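Local atomic coordinates of glycoside transferase (Listeria monocytogenes, PDB entry 6R2M), a protein that is probably an extracellular glycoside hydrolase acting on exopolysaccharide, possibly with transferase activity. Residues L36-K41 with P46-E51; E28-K33 with E297-F302. All coordinates share one frame; numbering follows the deposited sequence.

Contact 1: residues L36-K41 with P46-E51; sequences LIVDYK and PHYLAE
V38 fits into a notch between P46 and the ring of Y48: its CG2 reaches P46 CB at 3.5 Å and Y48 CE1 at 3.7 Å. The branch is placed there by its torsion, CG2 lying anti to the backbone N while CG1 sits between N and the carbonyl carbon (chi1 76°). L36 extends the apolar patch, its CB 4.0 Å from Y48 CD1, the side chains crossing at about a right angle. Nearby, D39 grips the backbone of H47. H47 N donates to D39 OD1 (3.1 Å, nearly straight at 165°) from above the carboxylate plane, and D39 N returns a weak bond to H47 O. D39 OD2 approaches the edge of the imidazole, 3.6 Å from H47 CD2, whereas H47 ND1 bonds E90. I37 O lies 3.5 Å from Y48 CA in a CA-H...O contact (155° at H). Beyond it waters link the segments: one donates to I37 O and H47 O and accepts from L49 N, another donates to I37 O and L49 O. V38 CA and Y48 CA are 4.8 Å apart in the irregular loop between helices 21-29 and 50-62; L36 and I37 rest on helix 66-79, and I37 meets F301 of helix 301-312.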
ATOM      1  N   LEU A  36      -0.697 -19.590   0.630  1.00 14.16           N
ATOM      2  CA  LEU A  36      -0.242 -18.235   0.354  1.00 11.29           C
ATOM      3  C   LEU A  36      -1.212 -17.540  -0.587  1.00 10.36           C
ATOM      4  O   LEU A  36      -1.879 -18.182  -1.407  1.00  9.32           O
ATOM      5  CB  LEU A  36       1.169 -18.234  -0.238  1.00 13.90           C
ATOM      6  CG  LEU A  36       2.217 -18.860   0.691  1.00 11.24           C
ATOM      7  CD1 LEU A  36       3.631 -18.549   0.228  1.00 14.62           C
ATOM      8  CD2 LEU A  36       2.008 -18.382   2.118  1.00 13.27           C
ATOM      9  N   ILE A  37      -1.294 -16.215  -0.441  1.00  9.65           N
ATOM     10  CA  ILE A  37      -2.178 -15.386  -1.259  1.00  8.23           C
ATOM     11  C   ILE A  37      -1.478 -15.042  -2.567  1.00  8.42           C
ATOM     12  O   ILE A  37      -0.358 -14.517  -2.565  1.00  9.08           O
ATOM     13  CB  ILE A  37      -2.585 -14.116  -0.488  1.00  8.67           C
ATOM     14  CG1 ILE A  37      -3.077 -14.458   0.925  1.00 13.15           C
ATOM     15  CG2 ILE A  37      -3.626 -13.297  -1.278  1.00  9.27           C
ATOM     16  CD1 ILE A  37      -4.218 -15.432   0.968  1.00 11.50           C
ATOM     17  N   VAL A  38      -2.153 -15.321  -3.699  1.00  7.06           N
ATOM     18  CA  VAL A  38      -1.595 -15.137  -5.034  1.00  6.64           C
ATOM     19  C   VAL A  38      -2.144 -13.857  -5.661  1.00  9.45           C
ATOM     20  O   VAL A  38      -3.199 -13.343  -5.271  1.00 10.63           O
ATOM     21  CB  VAL A  38      -1.893 -16.375  -5.910  1.00  9.99           C
ATOM     22  CG1 VAL A  38      -3.343 -16.365  -6.354  1.00 12.27           C
ATOM     23  CG2 VAL A  38      -0.938 -16.436  -7.098  1.00 11.92           C
ATOM     24  N   ASP A  39      -1.421 -13.333  -6.658  1.00  7.84           N
ATOM     25  CA  ASP A  39      -1.828 -12.078  -7.284  1.00  6.40           C
ATOM     26  C   ASP A  39      -3.014 -12.260  -8.227  1.00  7.44           C
ATOM     27  O   ASP A  39      -3.896 -11.397  -8.278  1.00  9.51           O
ATOM     28  CB  ASP A  39      -0.640 -11.402  -7.997  1.00  8.81           C
ATOM     29  CG  ASP A  39       0.092 -12.307  -9.000  1.00  7.87           C
ATOM     30  OD1 ASP A  39      -0.066 -13.543  -8.992  1.00 10.06           O
ATOM     31  OD2 ASP A  39       0.872 -11.741  -9.802  1.00 13.23           O
ATOM     32  N   TYR A  40      -3.041 -13.352  -8.995  1.00  7.60           N
ATOM     33  CA  TYR A  40      -4.171 -13.689  -9.852  1.00  7.64           C
ATOM     34  C   TYR A  40      -4.483 -15.168  -9.706  1.00 10.12           C
ATOM     35  O   TYR A  40      -3.567 -15.989  -9.610  1.00 12.67           O
ATOM     36  CB  TYR A  40      -3.891 -13.416 -11.331  1.00  9.43           C
ATOM     37  CG  TYR A  40      -3.531 -12.002 -11.720  1.00  8.36           C
ATOM     38  CD1 TYR A  40      -4.506 -11.074 -12.070  1.00  7.68           C
ATOM     39  CD2 TYR A  40      -2.205 -11.605 -11.772  1.00  6.99           C
ATOM     40  CE1 TYR A  40      -4.153  -9.793 -12.460  1.00  7.80           C
ATOM     41  CE2 TYR A  40      -1.846 -10.336 -12.152  1.00  6.95           C
ATOM     42  CZ  TYR A  40      -2.822  -9.425 -12.487  1.00  9.41           C
ATOM     43  OH  TYR A  40      -2.447  -8.159 -12.870  1.00 11.57           O
ATOM     44  N   LYS A  41      -5.768 -15.511  -9.757  1.00  8.85           N
ATOM     45  CA  LYS A  41      -6.157 -16.914  -9.773  1.00  9.31           C
ATOM     46  C   LYS A  41      -5.745 -17.550 -11.095  1.00 11.86           C
ATOM     47  O   LYS A  41      -5.908 -16.952 -12.163  1.00 12.20           O
ATOM     48  CB  LYS A  41      -7.668 -17.044  -9.569  1.00  9.98           C
ATOM     49  CG  LYS A  41      -8.164 -18.482  -9.350  1.00 11.79           C
ATOM     50  CD  LYS A  41      -9.692 -18.488  -9.280  1.00 14.72           C
ATOM     51  CE  LYS A  41     -10.242 -19.809  -8.742  1.00 16.92           C
ATOM     52  NZ  LYS A  41     -11.737 -19.798  -8.696  1.00 15.15           N
ATOM     53  N   PRO A  46       2.503 -17.033 -11.280  1.00 14.71           N
ATOM     54  CA  PRO A  46       1.954 -16.539 -10.013  1.00 13.07           C
ATOM     55  C   PRO A  46       3.025 -15.914  -9.140  1.00 14.28           C
ATOM     56  O   PRO A  46       4.182 -16.342  -9.132  1.00 14.46           O
ATOM     57  CB  PRO A  46       1.391 -17.801  -9.355  1.00 16.95           C
ATOM     58  CG  PRO A  46       2.241 -18.899  -9.894  1.00 22.97           C
ATOM     59  CD  PRO A  46       2.599 -18.501 -11.300  1.00 17.18           C
ATOM     60  N   HIS A  47       2.612 -14.908  -8.370  1.00 10.62           N
ATOM     61  CA  HIS A  47       3.487 -14.260  -7.403  1.00  9.35           C
ATOM     62  C   HIS A  47       2.788 -14.222  -6.058  1.00 12.32           C
ATOM     63  O   HIS A  47       1.616 -13.835  -5.977  1.00 12.44           O
ATOM     64  CB  HIS A  47       3.857 -12.854  -7.848  1.00  9.06           C
ATOM     65  CG  HIS A  47       4.683 -12.834  -9.089  1.00 14.63           C
ATOM     66  ND1 HIS A  47       6.038 -13.097  -9.080  1.00 15.92           N
ATOM     67  CD2 HIS A  47       4.347 -12.609 -10.379  1.00 17.53           C
ATOM     68  CE1 HIS A  47       6.503 -13.015 -10.314  1.00 21.33           C
ATOM     69  NE2 HIS A  47       5.497 -12.719 -11.123  1.00 20.91           N
ATOM     70  N   TYR A  48       3.510 -14.624  -5.014  1.00  9.98           N
ATOM     71  CA  TYR A  48       3.007 -14.665  -3.644  1.00  6.89           C
ATOM     72  C   TYR A  48       3.657 -13.505  -2.898  1.00  9.12           C
ATOM     73  O   TYR A  48       4.729 -13.646  -2.314  1.00  8.78           O
ATOM     74  CB  TYR A  48       3.309 -16.013  -2.994  1.00 10.53           C
ATOM     75  CG  TYR A  48       2.927 -17.158  -3.896  1.00 10.85           C
ATOM     76  CD1 TYR A  48       1.593 -17.480  -4.106  1.00 12.23           C
ATOM     77  CD2 TYR A  48       3.899 -17.885  -4.564  1.00 19.79           C
ATOM     78  CE1 TYR A  48       1.236 -18.523  -4.958  1.00 15.69           C
ATOM     79  CE2 TYR A  48       3.557 -18.924  -5.407  1.00 26.53           C
ATOM     80  CZ  TYR A  48       2.228 -19.234  -5.601  1.00 25.82           C
ATOM     81  OH  TYR A  48       1.888 -20.274  -6.441  1.00 32.24           O
ATOM     82  N   LEU A  49       2.978 -12.358  -2.911  1.00  6.72           N
ATOM     83  CA  LEU A  49       3.583 -11.065  -2.591  1.00  6.92           C
ATOM     84  C   LEU A  49       3.442 -10.711  -1.112  1.00  6.80           C
ATOM     85  O   LEU A  49       2.391 -10.933  -0.509  1.00  8.15           O
ATOM     86  CB  LEU A  49       2.925  -9.958  -3.422  1.00  8.45           C
ATOM     87  CG  LEU A  49       2.997 -10.140  -4.946  1.00  7.39           C
ATOM     88  CD1 LEU A  49       2.048  -9.173  -5.636  1.00  9.57           C
ATOM     89  CD2 LEU A  49       4.416  -9.887  -5.418  1.00  8.97           C
ATOM     90  N   ALA A  50       4.515 -10.144  -0.533  1.00  5.87           N
ATOM     91  CA  ALA A  50       4.386  -9.555   0.795  1.00  6.24           C
ATOM     92  C   ALA A  50       3.333  -8.464   0.794  1.00  7.14           C
ATOM     93  O   ALA A  50       2.667  -8.232   1.816  1.00  7.13           O
ATOM     94  CB  ALA A  50       5.739  -9.003   1.275  1.00  5.70           C
ATOM     95  N   GLU A  51       3.179  -7.786  -0.342  1.00  5.42           N
ATOM     96  CA  GLU A  51       2.149  -6.775  -0.501  1.00  4.80           C
ATOM     97  C   GLU A  51       0.766  -7.364  -0.257  1.00  7.01           C
ATOM     98  O   GLU A  51      -0.050  -6.791   0.483  1.00  6.28           O
ATOM     99  CB  GLU A  51       2.261  -6.197  -1.910  1.00  8.31           C
ATOM    100  CG  GLU A  51       1.174  -5.232  -2.300  1.00  9.59           C
ATOM    101  CD  GLU A  51       1.367  -4.782  -3.722  1.00  9.63           C
ATOM    102  OE1 GLU A  51       0.963  -5.526  -4.638  1.00 12.52           O
ATOM    103  OE2 GLU A  51       1.944  -3.703  -3.913  1.00 12.76           O
TER
HETATM  104  O   HOH W   1       0.305 -12.315  -4.008  1.00  7.64           O
HETATM  105  O   HOH W   2       1.108 -13.440  -0.400  1.00  9.35           O

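Contact 2: residues E28-K33 with E297-F302; sequences ENYTAK and ETTHFF
Y30 meets the other segment in two ways, through its hydroxyl and through one ring face. Its OH donates to T299 O at 2.6 Å, the donor tilted out of the carbonyl plane, and this acceptor lies at the edge of the phenol ring. The same hydroxyl, Y30 OH, packs 3.6 Å from T299 CB, while T299 OG1 turns to N295 O. Over a face of the phenol ring comes F301, whose CD1 stands 3.6 Å from Y30 CG and is offset toward the rim. With planes at 76° and centroids 5.1 Å apart, the pair is a T-shaped stack in which F301 supplies the edge. The torsions account for this: Y30 CG points anti to its carbonyl carbon (chi1 -77°), which carries the ring across to T299. F301 CG lies anti to the backbone N (chi1 -171°), which swings its ring edge onto the phenol. Hydrogen bond and stack together hold the Y30 ring at both its tip and its face, in a buried setting that Y25 and Y304 also line. H300 occupies the N-cap of helix 301-312, its ND1 accepting from F302 N at 2.9 Å with the donor almost in the imidazole plane. An edge-to-face aromatic pair thus joins the C-terminal end of helix 21-29 to the side-chain-capped N terminus of helix 301-312, in a mainly helical fold consistent with the alpha/alpha barrel of related glycoside hydrolases.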
ATOM      1  N   GLU A  28     -11.251 -19.134  -1.308  1.00  8.93           N
ATOM      2  CA  GLU A  28     -11.709 -19.892  -2.469  1.00 13.13           C
ATOM      3  C   GLU A  28     -11.012 -19.479  -3.763  1.00 12.27           C
ATOM      4  O   GLU A  28     -10.908 -20.293  -4.689  1.00 15.94           O
ATOM      5  CB  GLU A  28     -13.228 -19.743  -2.613  1.00 14.67           C
ATOM      6  CG  GLU A  28     -13.819 -20.310  -3.901  1.00 24.24           C
ATOM      7  CD  GLU A  28     -13.922 -21.823  -3.885  1.00 28.16           C
ATOM      8  OE1 GLU A  28     -14.006 -22.430  -4.979  1.00 36.52           O
ATOM      9  OE2 GLU A  28     -13.930 -22.407  -2.780  1.00 41.39           O
ATOM     10  N   ASN A  29     -10.529 -18.245  -3.866  1.00 11.13           N
ATOM     11  CA  ASN A  29     -10.102 -17.749  -5.168  1.00  8.09           C
ATOM     12  C   ASN A  29      -8.678 -17.239  -5.236  1.00 11.09           C
ATOM     13  O   ASN A  29      -8.102 -17.243  -6.322  1.00 12.21           O
ATOM     14  CB  ASN A  29     -11.024 -16.624  -5.637  1.00  9.78           C
ATOM     15  CG  ASN A  29     -12.422 -17.119  -5.909  1.00 14.21           C
ATOM     16  OD1 ASN A  29     -12.667 -17.767  -6.927  1.00 15.24           O
ATOM     17  ND2 ASN A  29     -13.350 -16.838  -4.993  1.00 12.63           N
ATOM     18  N   TYR A  30      -8.109 -16.767  -4.133  1.00  9.63           N
ATOM     19  CA  TYR A  30      -6.783 -16.173  -4.169  1.00  8.05           C
ATOM     20  C   TYR A  30      -5.787 -16.933  -3.306  1.00 10.81           C
ATOM     21  O   TYR A  30      -4.737 -16.384  -2.967  1.00 12.21           O
ATOM     22  CB  TYR A  30      -6.837 -14.715  -3.709  1.00  7.81           C
ATOM     23  CG  TYR A  30      -7.383 -13.740  -4.730  1.00  6.07           C
ATOM     24  CD1 TYR A  30      -6.656 -13.403  -5.871  1.00  6.89           C
ATOM     25  CD2 TYR A  30      -8.609 -13.111  -4.522  1.00  7.67           C
ATOM     26  CE1 TYR A  30      -7.157 -12.488  -6.791  1.00  7.03           C
ATOM     27  CE2 TYR A  30      -9.114 -12.188  -5.431  1.00  9.18           C
ATOM     28  CZ  TYR A  30      -8.390 -11.887  -6.562  1.00  6.74           C
ATOM     29  OH  TYR A  30      -8.906 -10.973  -7.450  1.00  9.72           O
ATOM     30  N   THR A  31      -6.083 -18.172  -2.922  1.00 10.08           N
ATOM     31  CA  THR A  31      -5.190 -18.919  -2.047  1.00  8.23           C
ATOM     32  C   THR A  31      -4.648 -20.144  -2.763  1.00 11.73           C
ATOM     33  O   THR A  31      -5.416 -20.969  -3.270  1.00 13.92           O
ATOM     34  CB  THR A  31      -5.908 -19.327  -0.755  1.00  9.00           C
ATOM     35  OG1 THR A  31      -6.441 -18.161  -0.126  1.00 10.41           O
ATOM     36  CG2 THR A  31      -4.933 -19.942   0.209  1.00 11.16           C
ATOM     37  N   ALA A  32      -3.327 -20.264  -2.792  1.00 12.64           N
ATOM     38  CA  ALA A  32      -2.690 -21.453  -3.338  1.00 18.95           C
ATOM     39  C   ALA A  32      -2.751 -22.593  -2.322  1.00 15.05           C
ATOM     40  O   ALA A  32      -3.131 -22.412  -1.162  1.00 17.91           O
ATOM     41  CB  ALA A  32      -1.241 -21.149  -3.724  1.00 19.40           C
ATOM     42  N   LYS A  33      -2.359 -23.792  -2.774  1.00 28.91           N
ATOM     43  CA  LYS A  33      -2.469 -24.980  -1.927  1.00 21.84           C
ATOM     44  C   LYS A  33      -1.648 -24.855  -0.646  1.00 29.84           C
ATOM     45  O   LYS A  33      -2.024 -25.422   0.388  1.00 33.68           O
ATOM     46  CB  LYS A  33      -2.032 -26.221  -2.707  1.00 29.13           C
ATOM     47  CG  LYS A  33      -3.062 -26.728  -3.707  1.00 36.72           C
ATOM     48  CD  LYS A  33      -4.149 -27.548  -3.026  1.00 38.72           C
ATOM     49  CE  LYS A  33      -5.140 -28.105  -4.038  1.00 35.39           C
ATOM     50  NZ  LYS A  33      -4.741 -29.450  -4.550  1.00 38.04           N
ATOM     51  N   GLU A 297      -9.415 -14.175 -11.963  1.00  7.41           N
ATOM     52  CA  GLU A 297      -8.374 -14.464 -12.940  1.00  8.45           C
ATOM     53  C   GLU A 297      -7.797 -13.192 -13.548  1.00  8.91           C
ATOM     54  O   GLU A 297      -6.623 -13.174 -13.932  1.00 10.39           O
ATOM     55  CB  GLU A 297      -8.913 -15.371 -14.053  1.00  9.25           C
ATOM     56  CG  GLU A 297      -9.269 -16.763 -13.584  1.00 10.74           C
ATOM     57  CD  GLU A 297      -9.707 -17.678 -14.721  1.00 12.29           C
ATOM     58  OE1 GLU A 297     -10.243 -17.172 -15.730  1.00 12.45           O
ATOM     59  OE2 GLU A 297      -9.514 -18.903 -14.589  1.00 14.15           O
ATOM     60  N   THR A 298      -8.587 -12.122 -13.638  1.00  6.53           N
ATOM     61  CA  THR A 298      -8.124 -10.880 -14.239  1.00  9.97           C
ATOM     62  C   THR A 298      -7.979  -9.731 -13.257  1.00  8.28           C
ATOM     63  O   THR A 298      -7.377  -8.710 -13.621  1.00  9.19           O
ATOM     64  CB  THR A 298      -9.064 -10.432 -15.366  1.00 10.77           C
ATOM     65  OG1 THR A 298     -10.376 -10.193 -14.841  1.00 12.87           O
ATOM     66  CG2 THR A 298      -9.123 -11.494 -16.457  1.00 10.01           C
ATOM     67  N   THR A 299      -8.537  -9.850 -12.051  1.00  7.03           N
ATOM     68  CA  THR A 299      -8.428  -8.823 -11.018  1.00  6.33           C
ATOM     69  C   THR A 299      -7.243  -9.145 -10.123  1.00  5.00           C
ATOM     70  O   THR A 299      -7.293 -10.088  -9.326  1.00  6.77           O
ATOM     71  CB  THR A 299      -9.705  -8.743 -10.185  1.00  7.78           C
ATOM     72  OG1 THR A 299     -10.821  -8.527 -11.055  1.00  8.46           O
ATOM     73  CG2 THR A 299      -9.646  -7.600  -9.186  1.00  8.47           C
ATOM     74  N   HIS A 300      -6.197  -8.334 -10.226  1.00  5.12           N
ATOM     75  CA  HIS A 300      -5.074  -8.456  -9.307  1.00  6.49           C
ATOM     76  C   HIS A 300      -5.573  -8.325  -7.877  1.00  7.49           C
ATOM     77  O   HIS A 300      -6.440  -7.504  -7.582  1.00  6.39           O
ATOM     78  CB  HIS A 300      -4.065  -7.365  -9.622  1.00  6.60           C
ATOM     79  CG  HIS A 300      -2.715  -7.577  -9.025  1.00  7.32           C
ATOM     80  ND1 HIS A 300      -2.480  -7.532  -7.666  1.00  7.58           N
ATOM     81  CD2 HIS A 300      -1.514  -7.789  -9.611  1.00 11.74           C
ATOM     82  CE1 HIS A 300      -1.193  -7.733  -7.441  1.00 10.81           C
ATOM     83  NE2 HIS A 300      -0.584  -7.887  -8.604  1.00  9.08           N
ATOM     84  N   PHE A 301      -5.028  -9.158  -6.990  1.00  6.26           N
ATOM     85  CA  PHE A 301      -5.400  -9.064  -5.582  1.00  7.10           C
ATOM     86  C   PHE A 301      -5.292  -7.631  -5.064  1.00  6.68           C
ATOM     87  O   PHE A 301      -6.117  -7.191  -4.252  1.00  5.93           O
ATOM     88  CB  PHE A 301      -4.529 -10.003  -4.750  1.00  6.43           C
ATOM     89  CG  PHE A 301      -4.988 -10.124  -3.340  1.00  5.76           C
ATOM     90  CD1 PHE A 301      -6.096 -10.892  -3.028  1.00  6.81           C
ATOM     91  CD2 PHE A 301      -4.329  -9.437  -2.323  1.00  8.43           C
ATOM     92  CE1 PHE A 301      -6.527 -10.990  -1.700  1.00  8.44           C
ATOM     93  CE2 PHE A 301      -4.740  -9.528  -1.016  1.00  5.01           C
ATOM     94  CZ  PHE A 301      -5.845 -10.305  -0.696  1.00  6.37           C
ATOM     95  N   PHE A 302      -4.272  -6.890  -5.513  1.00  6.04           N
ATOM     96  CA  PHE A 302      -4.101  -5.502  -5.078  1.00  4.90           C
ATOM     97  C   PHE A 302      -5.354  -4.680  -5.334  1.00  6.44           C
ATOM     98  O   PHE A 302      -5.777  -3.900  -4.475  1.00  6.08           O
ATOM     99  CB  PHE A 302      -2.917  -4.867  -5.800  1.00  7.93           C
ATOM    100  CG  PHE A 302      -2.486  -3.524  -5.248  1.00  6.94           C
ATOM    101  CD1 PHE A 302      -1.668  -3.442  -4.126  1.00  6.59           C
ATOM    102  CD2 PHE A 302      -2.826  -2.341  -5.905  1.00  7.60           C
ATOM    103  CE1 PHE A 302      -1.218  -2.199  -3.657  1.00  8.22           C
ATOM    104  CE2 PHE A 302      -2.387  -1.117  -5.437  1.00  6.17           C
ATOM    105  CZ  PHE A 302      -1.580  -1.040  -4.317  1.00  6.95           C
TER

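From the N terminus, the chain leaves helix 21-29 through 28-33, runs on through 36-41, and enters helix 50-62 by way of 46-51. Contact 1 closes this local loop, with four residues between its segments. Contact 2 closes a far larger loop of 263 residues, bringing the start of helix 301-312 back to the end of helix 21-29, and contact 1 is nested inside it. Their centres lie 7 Å apart. D39 O is 2.8 Å from F301 N, and K41 NZ is 2.8 Å from N29 OD1, both probable hydrogen bonds, tying 36-41 to helices 301-312 and 21-29. Contact 1 itself, and E51 CD packing 3.3 Å from F302 CD1, add the start of helix 50-62.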